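Local coordinates for protein iron dependent repressor (Sulfolobus solfataricus, PDB 2X4H) that probably acts as a metal-dependent, DNA-binding transcription regulator of the DtxR/MntR family, and probably dimerises through its metal-binding domain, at residues Ile34-Ile37 against Ala38-Leu41; Val68-Asn72 against Asn73-Ser77; Thr101-Glu104 against Tyr105-Phe109. All coordinates share one frame; numbering follows the deposited sequence.

Contact 1. Residues Ile34-Ile37 against Ala38-Leu41; sequences INRI and AKDL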
ATOM      1  N   ILE C  34      -8.679  -3.750 -15.037  1.00 52.83           N
ATOM      2  CA  ILE C  34      -7.397  -4.232 -14.550  1.00 51.82           C
ATOM      3  C   ILE C  34      -6.505  -4.705 -15.676  1.00 52.99           C
ATOM      4  O   ILE C  34      -5.326  -4.325 -15.736  1.00 52.93           O
ATOM      5  CB  ILE C  34      -7.571  -5.326 -13.493  1.00 52.09           C
ATOM      6  CG1 ILE C  34      -8.236  -4.721 -12.256  1.00 51.61           C
ATOM      7  CG2 ILE C  34      -6.210  -5.966 -13.107  1.00 51.03           C
ATOM      8  CD1 ILE C  34      -7.477  -3.539 -11.675  1.00 51.18           C
ATOM      9  N   ASN C  35      -7.064  -5.458 -16.609  1.00 54.87           N
ATOM     10  CA  ASN C  35      -6.238  -6.044 -17.684  1.00 56.76           C
ATOM     11  C   ASN C  35      -5.871  -5.088 -18.830  1.00 57.57           C
ATOM     12  O   ASN C  35      -4.872  -5.297 -19.527  1.00 58.84           O
ATOM     13  CB  ASN C  35      -6.906  -7.310 -18.182  1.00 58.94           C
ATOM     14  CG  ASN C  35      -7.083  -8.311 -17.063  1.00 58.81           C
ATOM     15  OD1 ASN C  35      -6.126  -8.940 -16.630  1.00 58.86           O
ATOM     16  ND2 ASN C  35      -8.299  -8.421 -16.551  1.00 60.21           N
ATOM     17  N   ARG C  36      -6.642  -4.021 -19.004  1.00 57.69           N
ATOM     18  CA  ARG C  36      -6.277  -2.991 -19.987  1.00 59.54           C
ATOM     19  C   ARG C  36      -5.113  -2.154 -19.463  1.00 57.59           C
ATOM     20  O   ARG C  36      -4.167  -1.872 -20.199  1.00 59.26           O
ATOM     21  CB  ARG C  36      -7.477  -2.101 -20.344  1.00 61.06           C
ATOM     22  CG  ARG C  36      -8.625  -2.825 -21.067  1.00 64.28           C
ATOM     23  CD  ARG C  36      -8.239  -3.358 -22.457  1.00 69.03           C
ATOM     24  NE  ARG C  36      -8.063  -2.316 -23.473  1.00 73.85           N
ATOM     25  CZ  ARG C  36      -6.925  -2.011 -24.104  1.00 76.05           C
ATOM     26  NH1 ARG C  36      -5.788  -2.636 -23.830  1.00 74.45           N
ATOM     27  NH2 ARG C  36      -6.931  -1.043 -25.030  1.00 80.22           N
ATOM     28  N   ILE C  37      -5.185  -1.786 -18.184  1.00 54.95           N
ATOM     29  CA  ILE C  37      -4.095  -1.093 -17.499  1.00 53.76           C
ATOM     30  C   ILE C  37      -2.809  -1.906 -17.596  1.00 54.30           C
ATOM     31  O   ILE C  37      -1.735  -1.358 -17.850  1.00 55.14           O
ATOM     32  CB  ILE C  37      -4.395  -0.874 -16.013  1.00 51.61           C
ATOM     33  CG1 ILE C  37      -5.654  -0.023 -15.816  1.00 51.70           C
ATOM     34  CG2 ILE C  37      -3.191  -0.229 -15.321  1.00 50.41           C
ATOM     35  CD1 ILE C  37      -6.114   0.082 -14.354  1.00 49.63           C
ATOM     36  N   ALA C  38      -2.944  -3.215 -17.397  1.00 54.37           N
ATOM     37  CA  ALA C  38      -1.817  -4.137 -17.393  1.00 55.44           C
ATOM     38  C   ALA C  38      -1.140  -4.187 -18.755  1.00 58.18           C
ATOM     39  O   ALA C  38       0.090  -4.101 -18.857  1.00 58.76           O
ATOM     40  CB  ALA C  38      -2.289  -5.537 -16.980  1.00 55.12           C
ATOM     41  N   LYS C  39      -1.948  -4.320 -19.801  1.00 60.68           N
ATOM     42  CA  LYS C  39      -1.421  -4.367 -21.165  1.00 64.35           C
ATOM     43  C   LYS C  39      -0.801  -3.029 -21.594  1.00 65.60           C
ATOM     44  O   LYS C  39       0.284  -3.000 -22.216  1.00 68.07           O
ATOM     45  CB  LYS C  39      -2.534  -4.780 -22.127  1.00 67.18           C
ATOM     46  CG  LYS C  39      -2.070  -5.173 -23.537  1.00 72.27           C
ATOM     47  CD  LYS C  39      -3.279  -5.571 -24.394  1.00 76.05           C
ATOM     48  CE  LYS C  39      -2.901  -5.918 -25.826  1.00 81.20           C
ATOM     49  NZ  LYS C  39      -4.046  -6.617 -26.503  1.00 84.20           N
ATOM     50  N   ASP C  40      -1.459  -1.924 -21.250  1.00 64.42           N
ATOM     51  CA  ASP C  40      -0.915  -0.596 -21.584  1.00 66.40           C
ATOM     52  C   ASP C  40       0.474  -0.366 -20.960  1.00 65.43           C
ATOM     53  O   ASP C  40       1.376   0.116 -21.631  1.00 67.84           O
ATOM     54  CB  ASP C  40      -1.886   0.515 -21.163  1.00 65.95           C
ATOM     55  CG  ASP C  40      -3.227   0.442 -21.905  1.00 68.52           C
ATOM     56  OD1 ASP C  40      -4.201   1.092 -21.466  1.00 67.32           O
ATOM     57  OD2 ASP C  40      -3.315  -0.275 -22.926  1.00 71.87           O
ATOM     58  N   LEU C  41       0.645  -0.757 -19.694  1.00 62.53           N
ATOM     59  CA  LEU C  41       1.926  -0.593 -18.985  1.00 62.02           C
ATOM     60  C   LEU C  41       2.896  -1.765 -19.178  1.00 62.52           C
ATOM     61  O   LEU C  41       4.020  -1.721 -18.683  1.00 62.64           O
ATOM     62  CB  LEU C  41       1.671  -0.373 -17.488  1.00 59.31           C
ATOM     63  CG  LEU C  41       0.918   0.911 -17.147  1.00 59.08           C
ATOM     64  CD1 LEU C  41       0.525   0.916 -15.686  1.00 55.83           C
ATOM     65  CD2 LEU C  41       1.760   2.172 -17.533  1.00 60.74           C
TER

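Contact 2. Residues Val68-Asn72 against Asn73-Ser77; sequences VWITN and NGTRS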
ATOM      1  N   VAL C  68     -11.657   0.832 -12.844  1.00 66.86           N
ATOM      2  CA  VAL C  68     -11.022   1.769 -11.933  1.00 64.98           C
ATOM      3  C   VAL C  68     -11.257   3.214 -12.395  1.00 64.71           C
ATOM      4  O   VAL C  68     -11.151   3.524 -13.578  1.00 65.27           O
ATOM      5  CB  VAL C  68      -9.523   1.444 -11.824  1.00 65.25           C
ATOM      6  CG1 VAL C  68      -8.856   2.280 -10.727  1.00 63.32           C
ATOM      7  CG2 VAL C  68      -9.342  -0.061 -11.580  1.00 65.08           C
ATOM      8  N   TRP C  69     -11.609   4.078 -11.450  1.00 63.81           N
ATOM      9  CA  TRP C  69     -11.831   5.488 -11.724  1.00 64.59           C
ATOM     10  C   TRP C  69     -10.937   6.328 -10.819  1.00 63.30           C
ATOM     11  O   TRP C  69     -10.781   6.029  -9.624  1.00 62.28           O
ATOM     12  CB  TRP C  69     -13.306   5.886 -11.510  1.00 65.50           C
ATOM     13  CG  TRP C  69     -14.271   5.294 -12.493  1.00 68.45           C
ATOM     14  CD1 TRP C  69     -14.906   4.098 -12.382  1.00 70.21           C
ATOM     15  CD2 TRP C  69     -14.739   5.878 -13.724  1.00 71.60           C
ATOM     16  NE1 TRP C  69     -15.734   3.896 -13.458  1.00 72.42           N
ATOM     17  CE2 TRP C  69     -15.644   4.966 -14.301  1.00 73.41           C
ATOM     18  CE3 TRP C  69     -14.474   7.075 -14.394  1.00 73.00           C
ATOM     19  CZ2 TRP C  69     -16.281   5.207 -15.516  1.00 76.56           C
ATOM     20  CZ3 TRP C  69     -15.107   7.314 -15.607  1.00 75.82           C
ATOM     21  CH2 TRP C  69     -16.004   6.388 -16.150  1.00 78.33           C
ATOM     22  N   ILE C  70     -10.370   7.394 -11.382  1.00 63.06           N
ATOM     23  CA  ILE C  70      -9.519   8.299 -10.607  1.00 62.11           C
ATOM     24  C   ILE C  70     -10.373   9.221  -9.726  1.00 61.82           C
ATOM     25  O   ILE C  70     -11.347   9.768 -10.176  1.00 62.43           O
ATOM     26  CB  ILE C  70      -8.587   9.115 -11.541  1.00 62.87           C
ATOM     27  CG1 ILE C  70      -7.512   9.840 -10.725  1.00 63.22           C
ATOM     28  CG2 ILE C  70      -9.368  10.110 -12.397  1.00 63.57           C
ATOM     29  CD1 ILE C  70      -6.423  10.427 -11.571  1.00 64.06           C
ATOM     30  N   THR C  71     -10.019   9.360  -8.460  1.00 60.76           N
ATOM     31  CA  THR C  71     -10.741  10.268  -7.577  1.00 61.92           C
ATOM     32  C   THR C  71     -10.274  11.714  -7.781  1.00 63.22           C
ATOM     33  O   THR C  71      -9.260  11.957  -8.417  1.00 61.44           O
ATOM     34  CB  THR C  71     -10.499   9.907  -6.115  1.00 62.41           C
ATOM     35  OG1 THR C  71      -9.106  10.057  -5.810  1.00 59.39           O
ATOM     36  CG2 THR C  71     -10.942   8.462  -5.832  1.00 61.94           C
ATOM     37  N   ASN C  72     -10.993  12.673  -7.216  1.00 66.16           N
ATOM     38  CA  ASN C  72     -10.570  14.072  -7.328  1.00 68.27           C
ATOM     39  C   ASN C  72      -9.156  14.247  -6.770  1.00 67.22           C
ATOM     40  O   ASN C  72      -8.344  14.952  -7.368  1.00 66.16           O
ATOM     41  CB  ASN C  72     -11.558  15.031  -6.648  1.00 71.43           C
ATOM     42  CG  ASN C  72     -12.827  15.253  -7.475  1.00 74.63           C
ATOM     43  OD1 ASN C  72     -12.871  14.937  -8.665  1.00 74.91           O
ATOM     44  ND2 ASN C  72     -13.860  15.804  -6.841  1.00 77.72           N
ATOM     45  N   ASN C  73      -8.883  13.587  -5.643  1.00 67.00           N
ATOM     46  CA  ASN C  73      -7.551  13.554  -5.056  1.00 66.92           C
ATOM     47  C   ASN C  73      -6.512  12.954  -6.002  1.00 64.42           C
ATOM     48  O   ASN C  73      -5.356  13.348  -5.980  1.00 63.36           O
ATOM     49  CB  ASN C  73      -7.553  12.786  -3.733  1.00 68.12           C
ATOM     50  CG  ASN C  73      -8.010  13.627  -2.555  1.00 71.82           C
ATOM     51  OD1 ASN C  73      -8.099  14.850  -2.629  1.00 73.94           O
ATOM     52  ND2 ASN C  73      -8.284  12.967  -1.450  1.00 73.91           N
ATOM     53  N   GLY C  74      -6.942  12.012  -6.837  1.00 63.07           N
ATOM     54  CA  GLY C  74      -6.066  11.386  -7.813  1.00 62.02           C
ATOM     55  C   GLY C  74      -5.608  12.345  -8.897  1.00 61.88           C
ATOM     56  O   GLY C  74      -4.411  12.438  -9.179  1.00 60.82           O
ATOM     57  N   THR C  75      -6.584  13.017  -9.511  1.00 62.88           N
ATOM     58  CA  THR C  75      -6.379  14.108 -10.476  1.00 63.97           C
ATOM     59  C   THR C  75      -5.462  15.158  -9.852  1.00 65.00           C
ATOM     60  O   THR C  75      -4.438  15.507 -10.418  1.00 65.09           O
ATOM     61  CB  THR C  75      -7.725  14.736 -10.865  1.00 66.08           C
ATOM     62  OG1 THR C  75      -8.589  13.721 -11.384  1.00 64.12           O
ATOM     63  CG2 THR C  75      -7.569  15.870 -11.923  1.00 67.12           C
ATOM     64  N   ARG C  76      -5.803  15.593  -8.647  1.00 66.07           N
ATOM     65  CA  ARG C  76      -4.996  16.546  -7.893  1.00 67.64           C
ATOM     66  C   ARG C  76      -3.510  16.150  -7.759  1.00 66.09           C
ATOM     67  O   ARG C  76      -2.627  16.993  -7.908  1.00 66.88           O
ATOM     68  CB  ARG C  76      -5.610  16.766  -6.504  1.00 69.90           C
ATOM     69  CG  ARG C  76      -5.804  18.222  -6.117  1.00 74.83           C
ATOM     70  CD  ARG C  76      -6.653  18.381  -4.861  1.00 79.55           C
ATOM     71  NE  ARG C  76      -8.039  18.695  -5.207  1.00 83.18           N
ATOM     72  CZ  ARG C  76      -9.114  17.943  -4.952  1.00 84.81           C
ATOM     73  NH1 ARG C  76      -9.024  16.784  -4.307  1.00 84.22           N
ATOM     74  NH2 ARG C  76     -10.310  18.372  -5.342  1.00 86.73           N
ATOM     75  N   SER C  77      -3.232  14.884  -7.483  1.00 63.99           N
ATOM     76  CA  SER C  77      -1.858  14.424  -7.309  1.00 63.14           C
ATOM     77  C   SER C  77      -1.111  14.208  -8.640  1.00 61.24           C
ATOM     78  O   SER C  77       0.091  14.345  -8.675  1.00 60.90           O
ATOM     79  CB  SER C  77      -1.807  13.156  -6.427  1.00 63.12           C
ATOM     80  OG  SER C  77      -2.712  12.181  -6.884  1.00 63.66           O
TER
HETATM   81  O   HOH W   1     -11.205  13.883 -11.199  1.00 12.88           O

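Contact 3. Residues Thr101-Glu104 against Tyr105-Phe109; sequences TACE and YSKQF. With ZN (zinc ion), chain M.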
ATOM      1  N   THR C 101      19.253  17.355 -19.443  1.00 52.45           N
ATOM      2  CA  THR C 101      19.803  16.905 -18.175  1.00 50.39           C
ATOM      3  C   THR C 101      18.925  17.372 -17.011  1.00 47.01           C
ATOM      4  O   THR C 101      18.781  16.674 -16.013  1.00 47.59           O
ATOM      5  CB  THR C 101      21.242  17.421 -17.995  1.00 50.98           C
ATOM      6  OG1 THR C 101      22.028  17.075 -19.147  1.00 53.20           O
ATOM      7  CG2 THR C 101      21.870  16.833 -16.736  1.00 50.27           C
ATOM      8  N   ALA C 102      18.320  18.547 -17.151  1.00 45.56           N
ATOM      9  CA  ALA C 102      17.373  19.048 -16.156  1.00 43.81           C
ATOM     10  C   ALA C 102      16.162  18.135 -16.026  1.00 43.31           C
ATOM     11  O   ALA C 102      15.706  17.872 -14.927  1.00 44.14           O
ATOM     12  CB  ALA C 102      16.919  20.482 -16.520  1.00 43.53           C
ATOM     13  N   CYS C 103      15.631  17.670 -17.151  1.00 44.36           N
ATOM     14  CA  CYS C 103      14.480  16.792 -17.149  1.00 45.35           C
ATOM     15  C   CYS C 103      14.813  15.482 -16.412  1.00 46.91           C
ATOM     16  O   CYS C 103      14.069  15.052 -15.537  1.00 46.46           O
ATOM     17  CB  CYS C 103      14.030  16.511 -18.592  1.00 48.07           C
ATOM     18  SG  CYS C 103      12.410  15.717 -18.703  1.00 47.13           S
ATOM     19  N   GLU C 104      15.963  14.895 -16.755  1.00 49.28           N
ATOM     20  CA  GLU C 104      16.414  13.623 -16.184  1.00 52.72           C
ATOM     21  C   GLU C 104      16.702  13.754 -14.688  1.00 50.68           C
ATOM     22  O   GLU C 104      16.279  12.937 -13.894  1.00 51.97           O
ATOM     23  CB  GLU C 104      17.659  13.123 -16.933  1.00 56.74           C
ATOM     24  CG  GLU C 104      17.388  12.734 -18.391  1.00 63.27           C
ATOM     25  CD  GLU C 104      18.633  12.737 -19.287  1.00 70.88           C
ATOM     26  OE1 GLU C 104      18.472  12.542 -20.515  1.00 77.12           O
ATOM     27  OE2 GLU C 104      19.769  12.942 -18.787  1.00 72.64           O
ATOM     28  N   TYR C 105      17.393  14.817 -14.306  1.00 48.65           N
ATOM     29  CA  TYR C 105      17.679  15.043 -12.897  1.00 48.06           C
ATOM     30  C   TYR C 105      16.421  15.267 -12.088  1.00 47.14           C
ATOM     31  O   TYR C 105      16.294  14.744 -10.988  1.00 47.70           O
ATOM     32  CB  TYR C 105      18.541  16.278 -12.714  1.00 46.89           C
ATOM     33  CG  TYR C 105      20.024  16.158 -12.978  1.00 48.74           C
ATOM     34  CD1 TYR C 105      20.668  14.937 -13.112  1.00 51.79           C
ATOM     35  CD2 TYR C 105      20.792  17.312 -13.044  1.00 48.71           C
ATOM     36  CE1 TYR C 105      22.056  14.877 -13.321  1.00 55.07           C
ATOM     37  CE2 TYR C 105      22.144  17.263 -13.238  1.00 51.43           C
ATOM     38  CZ  TYR C 105      22.780  16.052 -13.379  1.00 54.81           C
ATOM     39  OH  TYR C 105      24.148  16.059 -13.580  1.00 59.47           O
ATOM     40  N   SER C 106      15.522  16.110 -12.608  1.00 45.63           N
ATOM     41  CA  SER C 106      14.271  16.394 -11.906  1.00 46.22           C
ATOM     42  C   SER C 106      13.506  15.094 -11.556  1.00 47.65           C
ATOM     43  O   SER C 106      12.962  14.947 -10.446  1.00 48.90           O
ATOM     44  CB  SER C 106      13.413  17.362 -12.743  1.00 45.83           C
ATOM     45  OG  SER C 106      12.181  17.676 -12.093  1.00 49.64           O
ATOM     46  N   LYS C 107      13.498  14.131 -12.476  1.00 50.92           N
ATOM     47  CA  LYS C 107      12.750  12.886 -12.246  1.00 52.25           C
ATOM     48  C   LYS C 107      13.299  12.098 -11.053  1.00 53.30           C
ATOM     49  O   LYS C 107      12.553  11.372 -10.403  1.00 53.65           O
ATOM     50  CB  LYS C 107      12.699  11.991 -13.495  1.00 54.99           C
ATOM     51  CG  LYS C 107      11.739  12.488 -14.568  1.00 54.76           C
ATOM     52  CD  LYS C 107      11.644  11.518 -15.755  1.00 58.29           C
ATOM     53  CE  LYS C 107      10.730  12.078 -16.838  1.00 59.37           C
ATOM     54  NZ  LYS C 107      11.227  11.789 -18.210  1.00 63.28           N
ATOM     55  N   GLN C 108      14.573  12.281 -10.726  1.00 54.22           N
ATOM     56  CA  GLN C 108      15.156  11.576  -9.581  1.00 56.20           C
ATOM     57  C   GLN C 108      14.684  12.055  -8.201  1.00 53.99           C
ATOM     58  O   GLN C 108      14.933  11.383  -7.223  1.00 55.86           O
ATOM     59  CB  GLN C 108      16.695  11.622  -9.655  1.00 58.98           C
ATOM     60  CG  GLN C 108      17.255  10.821 -10.822  1.00 64.04           C
ATOM     61  CD  GLN C 108      18.749  10.956 -10.974  1.00 69.87           C
ATOM     62  OE1 GLN C 108      19.501  10.808 -10.007  1.00 72.08           O
ATOM     63  NE2 GLN C 108      19.197  11.224 -12.207  1.00 73.24           N
ATOM     64  N   PHE C 109      14.032  13.208  -8.095  1.00 51.63           N
ATOM     65  CA  PHE C 109      13.559  13.670  -6.779  1.00 50.38           C
ATOM     66  C   PHE C 109      12.278  14.520  -6.763  1.00 48.05           C
ATOM     67  O   PHE C 109      11.729  14.769  -5.687  1.00 47.51           O
ATOM     68  CB  PHE C 109      14.683  14.422  -6.040  1.00 50.69           C
ATOM     69  CG  PHE C 109      15.133  15.682  -6.717  1.00 49.46           C
ATOM     70  CD1 PHE C 109      14.651  16.925  -6.307  1.00 47.78           C
ATOM     71  CD2 PHE C 109      16.076  15.635  -7.746  1.00 51.23           C
ATOM     72  CE1 PHE C 109      15.070  18.112  -6.940  1.00 45.74           C
ATOM     73  CE2 PHE C 109      16.497  16.806  -8.382  1.00 50.00           C
ATOM     74  CZ  PHE C 109      15.992  18.049  -7.978  1.00 46.11           C
TER
HETATM   75 ZN    ZN M1139      10.780  17.069 -18.119  1.00 48.13          ZN
HETATM   76  O   HOH W   2       8.787  17.720 -18.852  1.00 16.81           O

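Contact 1. Residues Ile34-Ile37 against Ala38-Leu41
Arg-36 and Asp-40, one helical turn apart, form a salt bridge of charge alone: NH1 of Arg-36 lies 3.5 Å from OD2 of Asp-40, but the carboxylate oxygen stands clear of the plane of the guanidinium N-H bonds, so no hydrogen bond is made. The two flat groups stand 79° apart. Arg-36 folds back at chi2 and chi3 (-65° and -72°), which brings NH1 round toward Asp-40 and lays the chain beside that of Lys-39, NH1 of Arg-36 meeting CD of Lys-39 at 3.9 Å. Asp-40 OD1 has its firmer partner in the hydroxyl of Tyr-25, on helix 13-27. The segments form helix 34-41, within the N-terminal helix-turn-helix region of the family, and four i to i+4 backbone bonds hold it, among them Asp-40 N to Arg-36 O at 2.9 Å. An asparagine in place of Asp-40 would probably leave the Arg-36 guanidinium without its countercharge and freer to swing off the helix. Elsewhere Ile-37 and Leu-41 run alongside each other, the CG2 branch of Ile-37 touching CD1 of Leu-41 at 3.9 Å. Ile-37 packs on Ile-22 of helix 13-27 and Val-48 of helix 45-57, while Leu-41 rests on Thr-21.

Contact 2. Residues Val68-Asn72 against Asn73-Ser77
Thr-71 turns the chain from strand into helix: its carbonyl O accepts from Thr-75 N in a nearly straight bond (N-H...O angle 165°), and Asn-72 O accepts from Arg-76 N at 2.9 Å, so the first helical turn is already closed here. Thr-71 is also the N-cap residue. Its OG1, held by a chi1 of 63° close to both the N and the C of its own backbone, takes the N-H of Gly-74 at 3.1 Å; the same N-H makes a weak bond to Thr-71 O. OG1 thus gives this first-turn amide a straighter bond than the backbone oxygen does. OG1 of Thr-71 is also hydrogen-bonded to Gly-59 O.

Ile-70 reaches across the turn with its CG1 branch, which runs anti to N (chi1 -168°) and puts CD1 3.3 Å from the backbone N of Thr-75. The fit against Gly-74 is close, with CG1 of Ile-70 3.6 Å from CA of Gly-74, and a beta carbon on that residue would clash with CG1. The side chain of Thr-75 crosses that of Ile-70 at about a right angle, its OG1 3.8 Å from CG2 of Ile-70. A water bridges OG1 of Thr-75, at 2.6 Å, to OD1 of Asn-72, to which it donates. The guanidinium of Arg-76, bent round at chi3, lies with one face over Asn-72 O, while its NH1 bonds weakly to OD1 of Asn-73.

The turn joins strand 67-70, paired antiparallel with strand 61-64 in the wing of this winged-helix domain, to the long helix 72-94; Asn-26 of helix 13-27 bonds to Ile-70 N and Val-68 O, and Ser-77 packs on Leu-19 of that helix.

Contact 3. Residues Thr101-Glu104 against Tyr105-Phe109
Thr-101 and Tyr-105 meet in a CH-pi contact. The methyl CG2 of Thr-101 sits over one face of the phenol ring, 3.7 Å from its centroid and 18° off the normal, displaced toward the rim near CE2. Both side chains run the same way, and CG2 gets there by standing anti to the backbone N of Thr-101, with OG1 beside that N (chi1 -52°). At the far end of the ring, OH of Tyr-105 is hydrogen-bonded to Glu-116 of the second subunit, and the ring packs on Pro-114 of that subunit.

Among the backbone bonds of helix 99-107, Tyr-105 N to Thr-101 O joins the same pair, and Ser-106 N to Ala-102 O follows, both 2.9 Å. Lys-107 N divides its N-H between Cys-103 O at 3.2 Å and, weakly, Glu-104 O. The hydroxyl of Ser-106 bonds to the carbonyl O of His-85.

Metal coordination comes through Cys-103, whose SG, swung by a chi1 of -168° to the far side of CB from its own N, binds zinc at 2.2 Å. A water, also at 2.2 Å, and His-85 and Glu-89 from helix 72-94 complete the site. The ammonium NZ of Lys-107 lies 4.1 Å from SG of Cys-103; the bound zinc is likely to keep the sulfur as thiolate, and this nearby positive charge may add to the effect. One helix thus offers a soft sulfur ligand to the metal and an aromatic ring to the partner subunit.

From the N terminus, the three contacts come in series and none nests in or crosses another; each is closed locally, between adjoining segments. Contact 1 lies in helix 34-41 of the probable DNA-binding region. Contact 2 closes the turn from strand 67-70 into helix 72-94. Although their centres are 18 Å apart, these two touch: CD1 of Ile-34 packs on CG2 of Val-68 at 3.9 Å, joining helix 34-41 to the strand. Helix 72-94 lies in the metal-binding and dimerisation region and supplies two ligands of the zinc at contact 3, which follows on helix 99-107, its centre about 25 Å from that of contact 2 and about 27 Å from that of contact 1, touching neither.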